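Long-range contacts in phosphate binding protein (Planctomyces limnophilus, PDB 4JWO), which probably binds phosphate as a periplasmic-type solute-binding protein of the PstS family and takes part in phosphate transport across the cytoplasmic membrane: residues G143-N152 and V231-G242; I166-W176 and D185-A193. All coordinates share one frame; numbering follows the deposited sequence.

Contact 1 of 2, residues G143-N152 and V231-G242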
loop_
_atom_site.group_PDB
_atom_site.type_symbol
_atom_site.label_atom_id
_atom_site.label_comp_id
_atom_site.label_asym_id
_atom_site.label_seq_id
_atom_site.Cartn_x
_atom_site.Cartn_y
_atom_site.Cartn_z
ATOM N N GLY A 143 -2.309 5.090 -0.601
ATOM C CA GLY A 143 -3.501 5.401 -1.366
ATOM C C GLY A 143 -3.299 5.200 -2.857
ATOM O O GLY A 143 -2.261 5.566 -3.396
ATOM N N LEU A 144 -4.287 4.610 -3.518
ATOM C CA LEU A 144 -4.269 4.455 -4.968
ATOM C C LEU A 144 -5.426 5.208 -5.579
ATOM O O LEU A 144 -6.506 5.260 -4.999
ATOM C CB LEU A 144 -4.447 2.993 -5.356
ATOM C CG LEU A 144 -3.388 1.992 -4.930
ATOM C CD1 LEU A 144 -3.681 0.668 -5.629
ATOM C CD2 LEU A 144 -1.987 2.486 -5.252
ATOM N N THR A 145 -5.210 5.738 -6.774
ATOM C CA THR A 145 -6.286 6.376 -7.521
ATOM C C THR A 145 -6.578 5.617 -8.800
ATOM O O THR A 145 -5.667 5.176 -9.502
ATOM C CB THR A 145 -5.944 7.809 -7.911
ATOM O OG1 THR A 145 -4.715 7.813 -8.653
ATOM C CG2 THR A 145 -5.783 8.671 -6.664
ATOM N N VAL A 146 -7.859 5.479 -9.097
ATOM C CA VAL A 146 -8.315 5.086 -10.421
ATOM C C VAL A 146 -8.594 6.369 -11.186
ATOM O O VAL A 146 -9.253 7.278 -10.671
ATOM C CB VAL A 146 -9.594 4.259 -10.322
ATOM C CG1 VAL A 146 -10.153 3.965 -11.702
ATOM C CG2 VAL A 146 -9.301 2.968 -9.561
ATOM N N VAL A 147 -8.064 6.466 -12.400
ATOM C CA VAL A 147 -8.199 7.685 -13.178
ATOM C C VAL A 147 -8.823 7.430 -14.538
ATOM O O VAL A 147 -8.665 6.364 -15.124
ATOM C CB VAL A 147 -6.827 8.386 -13.373
ATOM C CG1 VAL A 147 -6.286 8.873 -12.035
ATOM C CG2 VAL A 147 -5.820 7.437 -14.041
ATOM N N ILE A 148 -9.565 8.418 -15.011
ATOM C CA ILE A 148 -10.093 8.432 -16.361
ATOM C C ILE A 148 -9.668 9.725 -17.043
ATOM O O ILE A 148 -9.119 10.632 -16.406
ATOM C CB ILE A 148 -11.627 8.261 -16.371
ATOM C CG1 ILE A 148 -12.290 9.287 -15.450
ATOM C CG2 ILE A 148 -11.989 6.849 -15.936
ATOM C CD1 ILE A 148 -13.836 9.208 -15.410
ATOM N N ASN A 149 -9.895 9.817 -18.346
ATOM C CA ASN A 149 -9.567 11.029 -19.067
ATOM C C ASN A 149 -10.574 12.090 -18.663
ATOM O O ASN A 149 -11.736 11.767 -18.430
ATOM C CB ASN A 149 -9.654 10.758 -20.565
ATOM C CG ASN A 149 -9.200 11.925 -21.385
ATOM O OD1 ASN A 149 -9.984 12.828 -21.696
ATOM N ND2 ASN A 149 -7.920 11.923 -21.756
ATOM N N PRO A 150 -10.143 13.356 -18.550
ATOM C CA PRO A 150 -11.108 14.369 -18.105
ATOM C C PRO A 150 -12.325 14.504 -19.016
ATOM O O PRO A 150 -13.359 14.990 -18.549
ATOM C CB PRO A 150 -10.279 15.658 -18.108
ATOM C CG PRO A 150 -8.893 15.182 -17.808
ATOM C CD PRO A 150 -8.777 13.907 -18.620
ATOM N N ALA A 151 -12.211 14.091 -20.281
ATOM C CA ALA A 151 -13.339 14.175 -21.215
ATOM C C ALA A 151 -14.413 13.121 -20.933
ATOM O O ALA A 151 -15.507 13.183 -21.490
ATOM C CB ALA A 151 -12.863 14.064 -22.647
ATOM N N ASN A 152 -14.096 12.155 -20.078
ATOM C CA ASN A 152 -15.048 11.120 -19.662
ATOM C C ASN A 152 -15.956 11.676 -18.566
ATOM O O ASN A 152 -15.497 11.957 -17.463
ATOM C CB ASN A 152 -14.256 9.912 -19.134
ATOM C CG ASN A 152 -15.134 8.720 -18.779
ATOM O OD1 ASN A 152 -16.290 8.871 -18.379
ATOM N ND2 ASN A 152 -14.574 7.519 -18.909
ATOM N N VAL A 231 -3.225 7.922 -20.037
ATOM C CA VAL A 231 -4.575 8.358 -19.711
ATOM C C VAL A 231 -4.895 9.712 -20.338
ATOM O O VAL A 231 -5.987 9.913 -20.873
ATOM C CB VAL A 231 -4.785 8.381 -18.184
ATOM C CG1 VAL A 231 -6.153 8.977 -17.838
ATOM C CG2 VAL A 231 -4.633 6.962 -17.641
ATOM N N VAL A 232 -3.948 10.650 -20.289
ATOM C CA VAL A 232 -4.122 11.939 -20.949
ATOM C C VAL A 232 -4.430 11.811 -22.451
ATOM O O VAL A 232 -5.255 12.547 -22.995
ATOM C CB VAL A 232 -2.869 12.840 -20.753
ATOM C CG1 VAL A 232 -2.996 14.143 -21.533
ATOM C CG2 VAL A 232 -2.642 13.108 -19.268
ATOM N N ASP A 233 -3.789 10.841 -23.100
ATOM C CA ASP A 233 -3.841 10.704 -24.555
ATOM C C ASP A 233 -5.027 9.892 -25.088
ATOM O O ASP A 233 -5.282 9.891 -26.289
ATOM C CB ASP A 233 -2.545 10.059 -25.064
ATOM C CG ASP A 233 -1.383 11.020 -25.090
ATOM O OD1 ASP A 233 -1.618 12.245 -25.090
ATOM O OD2 ASP A 233 -0.229 10.541 -25.127
ATOM N N SER A 234 -5.746 9.206 -24.210
ATOM C CA SER A 234 -6.857 8.360 -24.644
ATOM C C SER A 234 -8.157 8.725 -23.944
ATOM O O SER A 234 -8.278 8.589 -22.726
ATOM C CB SER A 234 -6.554 6.882 -24.403
ATOM O OG SER A 234 -7.686 6.098 -24.733
ATOM N N LYS A 235 -9.129 9.170 -24.731
ATOM C CA LYS A 235 -10.426 9.593 -24.201
ATOM C C LYS A 235 -11.109 8.480 -23.432
ATOM O O LYS A 235 -11.829 8.726 -22.461
ATOM C CB LYS A 235 -11.340 10.029 -25.345
ATOM C CG LYS A 235 -10.870 11.260 -26.101
ATOM C CD LYS A 235 -11.071 12.523 -25.282
ATOM C CE LYS A 235 -10.949 13.784 -26.131
ATOM N NZ LYS A 235 -9.546 14.280 -26.222
ATOM N N GLY A 236 -10.898 7.252 -23.883
ATOM C CA GLY A 236 -11.532 6.101 -23.274
ATOM C C GLY A 236 -10.679 5.377 -22.251
ATOM O O GLY A 236 -10.958 4.227 -21.914
ATOM N N ALA A 237 -9.637 6.035 -21.747
ATOM C CA ALA A 237 -8.711 5.374 -20.829
ATOM C C ALA A 237 -9.262 5.129 -19.430
ATOM O O ALA A 237 -10.095 5.869 -18.918
ATOM C CB ALA A 237 -7.417 6.181 -20.719
ATOM N N LEU A 238 -8.781 4.065 -18.807
ATOM C CA LEU A 238 -8.999 3.819 -17.385
ATOM C C LEU A 238 -7.658 3.352 -16.838
ATOM O O LEU A 238 -7.104 2.400 -17.360
ATOM C CB LEU A 238 -10.040 2.718 -17.189
ATOM C CG LEU A 238 -10.309 2.267 -15.748
ATOM C CD1 LEU A 238 -11.141 3.300 -15.031
ATOM C CD2 LEU A 238 -10.995 0.910 -15.689
ATOM N N GLY A 239 -7.139 4.004 -15.807
ATOM C CA GLY A 239 -5.838 3.612 -15.286
ATOM C C GLY A 239 -5.833 3.566 -13.777
ATOM O O GLY A 239 -6.758 4.050 -13.132
ATOM N N TYR A 240 -4.807 2.948 -13.201
ATOM C CA TYR A 240 -4.597 3.046 -11.760
ATOM C C TYR A 240 -3.128 3.203 -11.445
ATOM O O TYR A 240 -2.269 2.701 -12.169
ATOM C CB TYR A 240 -5.184 1.843 -10.996
ATOM C CG TYR A 240 -4.442 0.529 -11.148
ATOM C CD1 TYR A 240 -3.424 0.178 -10.270
ATOM C CD2 TYR A 240 -4.788 -0.379 -12.146
ATOM C CE1 TYR A 240 -2.753 -1.035 -10.389
ATOM C CE2 TYR A 240 -4.108 -1.603 -12.284
ATOM C CZ TYR A 240 -3.101 -1.919 -11.390
ATOM O OH TYR A 240 -2.433 -3.125 -11.493
ATOM N N PHE A 241 -2.859 3.916 -10.357
ATOM C CA PHE A 241 -1.504 4.141 -9.855
ATOM C C PHE A 241 -1.594 4.843 -8.510
ATOM O O PHE A 241 -2.681 5.183 -8.055
ATOM C CB PHE A 241 -0.585 4.889 -10.857
ATOM C CG PHE A 241 -1.250 6.028 -11.609
ATOM C CD1 PHE A 241 -1.579 7.218 -10.972
ATOM C CD2 PHE A 241 -1.510 5.910 -12.962
ATOM C CE1 PHE A 241 -2.183 8.274 -11.684
ATOM C CE2 PHE A 241 -2.091 6.958 -13.676
ATOM C CZ PHE A 241 -2.436 8.132 -13.034
ATOM N N GLY A 242 -0.455 5.045 -7.864
ATOM C CA GLY A 242 -0.440 5.628 -6.538
ATOM C C GLY A 242 -0.937 7.055 -6.541
ATOM O O GLY A 242 -0.778 7.791 -7.518
HETATM O O HOH W 1 -11.711 7.846 -19.812
#

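Contact 2 of 2, residues I166-W176 and D185-A193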
loop_
_atom_site.group_PDB
_atom_site.type_symbol
_atom_site.label_atom_id
_atom_site.label_comp_id
_atom_site.label_asym_id
_atom_site.label_seq_id
_atom_site.Cartn_x
_atom_site.Cartn_y
_atom_site.Cartn_z
ATOM N N ILE A 166 -14.015 -5.284 -14.837
ATOM C CA ILE A 166 -13.030 -4.863 -15.836
ATOM C C ILE A 166 -11.692 -5.596 -15.675
ATOM O O ILE A 166 -11.104 -6.056 -16.656
ATOM C CB ILE A 166 -12.769 -3.353 -15.731
ATOM C CG1 ILE A 166 -14.009 -2.560 -16.160
ATOM C CG2 ILE A 166 -11.578 -2.950 -16.588
ATOM C CD1 ILE A 166 -13.953 -1.117 -15.756
ATOM N N TRP A 167 -11.218 -5.696 -14.440
ATOM C CA TRP A 167 -9.834 -6.106 -14.174
ATOM C C TRP A 167 -9.612 -7.563 -13.801
ATOM O O TRP A 167 -8.464 -8.009 -13.742
ATOM C CB TRP A 167 -9.239 -5.239 -13.065
ATOM C CG TRP A 167 -8.875 -3.857 -13.526
ATOM C CD1 TRP A 167 -9.592 -2.716 -13.335
ATOM C CD2 TRP A 167 -7.705 -3.483 -14.271
ATOM N NE1 TRP A 167 -8.934 -1.647 -13.892
ATOM C CE2 TRP A 167 -7.775 -2.091 -14.488
ATOM C CE3 TRP A 167 -6.602 -4.185 -14.771
ATOM C CZ2 TRP A 167 -6.781 -1.384 -15.170
ATOM C CZ3 TRP A 167 -5.623 -3.494 -15.460
ATOM C CH2 TRP A 167 -5.716 -2.100 -15.648
ATOM N N ALA A 168 -10.688 -8.309 -13.559
ATOM C CA ALA A 168 -10.553 -9.678 -13.063
ATOM C C ALA A 168 -9.733 -10.531 -14.001
ATOM O O ALA A 168 -9.684 -10.279 -15.208
ATOM C CB ALA A 168 -11.913 -10.314 -12.864
ATOM N N ALA A 169 -9.123 -11.562 -13.430
ATOM C CA ALA A 169 -8.303 -12.508 -14.172
ATOM C C ALA A 169 -9.007 -13.065 -15.400
ATOM O O ALA A 169 -8.362 -13.330 -16.410
ATOM C CB ALA A 169 -7.873 -13.643 -13.263
ATOM N N ASP A 170 -10.323 -13.259 -15.303
ATOM C CA ASP A 170 -11.100 -13.844 -16.377
ATOM C C ASP A 170 -11.944 -12.814 -17.127
ATOM O O ASP A 170 -12.806 -13.184 -17.918
ATOM C CB ASP A 170 -12.017 -14.948 -15.839
ATOM C CG ASP A 170 -13.142 -14.412 -14.963
ATOM O OD1 ASP A 170 -12.942 -13.414 -14.236
ATOM O OD2 ASP A 170 -14.239 -15.004 -14.998
ATOM N N SER A 171 -11.693 -11.533 -16.892
ATOM C CA SER A 171 -12.455 -10.496 -17.584
ATOM C C SER A 171 -12.014 -10.336 -19.029
ATOM O O SER A 171 -10.815 -10.243 -19.324
ATOM C CB SER A 171 -12.327 -9.148 -16.887
ATOM O OG SER A 171 -13.026 -8.175 -17.654
ATOM N N LYS A 172 -12.998 -10.309 -19.923
ATOM C CA LYS A 172 -12.755 -10.044 -21.333
ATOM C C LYS A 172 -13.337 -8.693 -21.713
ATOM O O LYS A 172 -13.455 -8.383 -22.900
ATOM C CB LYS A 172 -13.408 -11.120 -22.198
ATOM C CG LYS A 172 -13.178 -12.532 -21.697
ATOM C CD LYS A 172 -11.694 -12.840 -21.577
ATOM C CE LYS A 172 -11.478 -14.124 -20.795
ATOM N NZ LYS A 172 -10.047 -14.549 -20.793
ATOM N N VAL A 173 -13.718 -7.901 -20.713
ATOM C CA VAL A 173 -14.402 -6.631 -20.968
ATOM C C VAL A 173 -13.531 -5.738 -21.828
ATOM O O VAL A 173 -12.354 -5.530 -21.536
ATOM C CB VAL A 173 -14.789 -5.907 -19.654
ATOM C CG1 VAL A 173 -15.109 -4.420 -19.904
ATOM C CG2 VAL A 173 -15.969 -6.606 -19.011
ATOM N N SER A 174 -14.096 -5.238 -22.916
ATOM C CA SER A 174 -13.316 -4.432 -23.836
ATOM C C SER A 174 -13.961 -3.083 -24.074
ATOM O O SER A 174 -13.319 -2.192 -24.601
ATOM C CB SER A 174 -13.130 -5.166 -25.164
ATOM O OG SER A 174 -14.381 -5.378 -25.791
ATOM N N LYS A 175 -15.232 -2.941 -23.695
ATOM C CA LYS A 175 -15.997 -1.732 -23.978
ATOM C C LYS A 175 -16.693 -1.196 -22.739
ATOM O O LYS A 175 -17.135 -1.957 -21.881
ATOM C CB LYS A 175 -17.055 -2.009 -25.051
ATOM C CG LYS A 175 -16.488 -2.332 -26.410
ATOM C CD LYS A 175 -17.583 -2.729 -27.384
ATOM C CE LYS A 175 -17.029 -2.863 -28.794
ATOM N NZ LYS A 175 -18.098 -3.163 -29.789
ATOM N N TRP A 176 -16.824 0.120 -22.664
ATOM C CA TRP A 176 -17.476 0.729 -21.512
ATOM C C TRP A 176 -18.921 0.255 -21.355
ATOM O O TRP A 176 -19.418 0.122 -20.236
ATOM C CB TRP A 176 -17.417 2.252 -21.628
ATOM C CG TRP A 176 -16.057 2.824 -21.387
ATOM C CD1 TRP A 176 -15.150 3.199 -22.331
ATOM C CD2 TRP A 176 -15.455 3.108 -20.118
ATOM N NE1 TRP A 176 -14.019 3.702 -21.736
ATOM C CE2 TRP A 176 -14.185 3.667 -20.369
ATOM C CE3 TRP A 176 -15.874 2.952 -18.790
ATOM C CZ2 TRP A 176 -13.318 4.058 -19.343
ATOM C CZ3 TRP A 176 -15.017 3.347 -17.773
ATOM C CH2 TRP A 176 -13.754 3.899 -18.058
ATOM N N ASP A 185 -20.615 2.623 -26.286
ATOM C CA ASP A 185 -20.104 1.466 -27.011
ATOM C C ASP A 185 -18.725 1.817 -27.568
ATOM O O ASP A 185 -18.529 1.935 -28.780
ATOM C CB ASP A 185 -21.081 1.113 -28.135
ATOM C CG ASP A 185 -20.644 -0.102 -28.936
ATOM O OD1 ASP A 185 -19.908 -0.939 -28.385
ATOM O OD2 ASP A 185 -21.038 -0.223 -30.116
ATOM N N GLU A 186 -17.773 2.006 -26.663
ATOM C CA GLU A 186 -16.444 2.485 -27.020
ATOM C C GLU A 186 -15.422 1.682 -26.242
ATOM O O GLU A 186 -15.691 1.256 -25.120
ATOM C CB GLU A 186 -16.295 3.962 -26.640
ATOM C CG GLU A 186 -17.277 4.911 -27.333
ATOM C CD GLU A 186 -17.000 5.079 -28.816
ATOM O OE1 GLU A 186 -15.907 4.676 -29.273
ATOM O OE2 GLU A 186 -17.878 5.622 -29.528
ATOM N N PRO A 187 -14.231 1.488 -26.823
ATOM C CA PRO A 187 -13.231 0.666 -26.134
ATOM C C PRO A 187 -12.737 1.294 -24.845
ATOM O O PRO A 187 -12.595 2.516 -24.745
ATOM C CB PRO A 187 -12.069 0.604 -27.139
ATOM C CG PRO A 187 -12.676 0.942 -28.457
ATOM C CD PRO A 187 -13.791 1.895 -28.169
ATOM N N ILE A 188 -12.480 0.463 -23.841
ATOM C CA ILE A 188 -11.800 0.910 -22.625
ATOM C C ILE A 188 -10.320 0.640 -22.809
ATOM O O ILE A 188 -9.932 -0.497 -23.060
ATOM C CB ILE A 188 -12.193 0.093 -21.387
ATOM C CG1 ILE A 188 -13.702 -0.033 -21.249
ATOM C CG2 ILE A 188 -11.578 0.710 -20.119
ATOM C CD1 ILE A 188 -14.094 -0.913 -20.094
ATOM N N GLN A 189 -9.491 1.670 -22.699
ATOM C CA GLN A 189 -8.048 1.487 -22.850
ATOM C C GLN A 189 -7.441 1.440 -21.462
ATOM O O GLN A 189 -7.431 2.439 -20.756
ATOM C CB GLN A 189 -7.438 2.648 -23.642
ATOM C CG GLN A 189 -8.191 3.029 -24.917
ATOM C CD GLN A 189 -8.005 2.031 -26.043
ATOM O OE1 GLN A 189 -7.348 1.000 -25.881
ATOM N NE2 GLN A 189 -8.583 2.335 -27.201
ATOM N N LEU A 190 -6.951 0.268 -21.069
ATOM C CA LEU A 190 -6.514 0.035 -19.699
ATOM C C LEU A 190 -5.037 0.314 -19.485
ATOM O O LEU A 190 -4.194 -0.105 -20.274
ATOM C CB LEU A 190 -6.781 -1.422 -19.302
ATOM C CG LEU A 190 -8.250 -1.845 -19.295
ATOM C CD1 LEU A 190 -8.321 -3.332 -18.982
ATOM C CD2 LEU A 190 -9.038 -1.039 -18.260
ATOM N N PHE A 191 -4.742 0.995 -18.378
ATOM C CA PHE A 191 -3.376 1.309 -17.968
ATOM C C PHE A 191 -3.201 0.928 -16.517
ATOM O O PHE A 191 -4.082 1.151 -15.703
ATOM C CB PHE A 191 -3.108 2.814 -18.129
ATOM C CG PHE A 191 -3.141 3.279 -19.553
ATOM C CD1 PHE A 191 -4.334 3.705 -20.132
ATOM C CD2 PHE A 191 -1.987 3.287 -20.316
ATOM C CE1 PHE A 191 -4.366 4.123 -21.463
ATOM C CE2 PHE A 191 -2.012 3.701 -21.636
ATOM C CZ PHE A 191 -3.207 4.126 -22.207
ATOM N N GLY A 192 -2.056 0.348 -16.179
ATOM C CA GLY A 192 -1.820 -0.051 -14.806
ATOM C C GLY A 192 -0.398 -0.445 -14.499
ATOM O O GLY A 192 0.495 -0.349 -15.347
ATOM N N ALA A 193 -0.207 -0.923 -13.272
ATOM C CA ALA A 193 1.101 -1.253 -12.742
ATOM C C ALA A 193 1.654 -2.534 -13.330
ATOM O O ALA A 193 0.909 -3.388 -13.810
ATOM C CB ALA A 193 1.026 -1.373 -11.224
HETATM O O HOH W 2 -10.572 -2.628 -25.177
HETATM O O HOH W 3 -18.683 -1.082 -31.819
#

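Contact 1 of 2, residues G143-N152 and V231-G242
An antiparallel strand pair in the central sheet of one lobe joins T145 and V147 to F241 and G239, the strand directions standing 161° apart. V147 N binds G239 O at 2.8 Å and G239 N returns to V147 O; T145 and F241 form the next hydrogen-bonded pair. V147 and F241 lie on one face of the sheet, where CG2 of V147 meets F241 CZ at 3.6 Å and the two side chains run nearly perpendicular. With CG1 anti to the carbonyl carbon (chi1 -66°), CG2 is left between the backbone N and the carbonyl carbon, where it also touches V231 CG2, in the helix that leads into strand 237-242. On the face of V146 and I148, L238 CD1, in one of its two conformers, packs against V146 CG1 at 3.5 Å and reaches I148 CG2. In this type II periplasmic-binding-protein fold, strand 134-148 runs in from the other lobe and ends at I148, just before the turn that N149 opens. The N149 amide ties the strand end to the helix end: ND2 gives V231 O a straight bond (2.9 Å, 172°) in the amide plane, while OD1 accepts from A151 N in an Asx turn. A leucine in place of this asparagine would probably leave V231 O and A151 N without these partners and free the turn to shift. A water accepts from N149 N and N152 ND2 and donates to K235 O and A237 O, while the aliphatic part of K235 lies on A151 CB.

Contact 2 of 2, residues I166-W176 and D185-A193
The backbones of S174-W176 and E186-I188 meet in a single bridge, K175 opposite P187 with their CA atoms 4.2 Å apart, closed by I188 N to S174 O (2.9 Å) and W176 N to E186 O (2.9 Å). It holds the loop after helix 160-167 against the segment leading into strand 189-192 of the sheet. The first donor stands above the carbonyl plane of S174, 38° out of it, whereas W176 N approaches E186 O almost in line with the carbonyl bond. A water donates to both S174 O and I188 O beside this bridge. I188 is the most heavily engaged residue. In the conformer described, its CG1 lies over the five-membered ring of W176, 3.6 Å from the centroid and 3° off the normal, a CH-pi contact, and CG2 extends along the same indole toward CZ2. CD1 continues past the ring to V173 CG1 and, more loosely, to I166 CG1. The ring nitrogen of W176 donates to G236 O, which ties the indole to the turn before strand 237-242. L190, two residues on, points toward the helix end: its CD2 touches I166 CG2 at 3.6 Å and W167 CZ2 at 3.8 Å, offset toward the rim of one indole face. F191 O meets the edge of that ring at CH2. At the outer end, K175 and D185 run side by side. With the lysine chain extended beyond CG, NZ comes within 3.2 Å of D185 OD1, on its syn lone pair, and a water joins NZ to D185 OD2. Because the pair lies at the exposed rim, where water competes, it probably adds less to the hold than the buried I188 and L190 contacts and the two backbone bonds.

The two contacts share one sheet and lie on the same side of the chain's centre, their own centres about 12 Å apart. Strands 237-242 of contact 1 and 189-192 of contact 2 are parallel neighbours: L238 N lies 2.9 Å from Q189 O and L238 O 2.9 Å from F191 N, both probable hydrogen bonds. In the same L238 conformer, CD2 also packs 3.6 Å from I166 CD1, joining the hydrophobic layers. Strand 237-242 therefore stands between strand 134-148 on one edge and strand 189-192 on the other, with helix 160-167 laid against this part of the sheet. W167 meets Y240 edge-to-face, a further tie between the contacts. Both lie within the same periplasmic-binding-protein family domain.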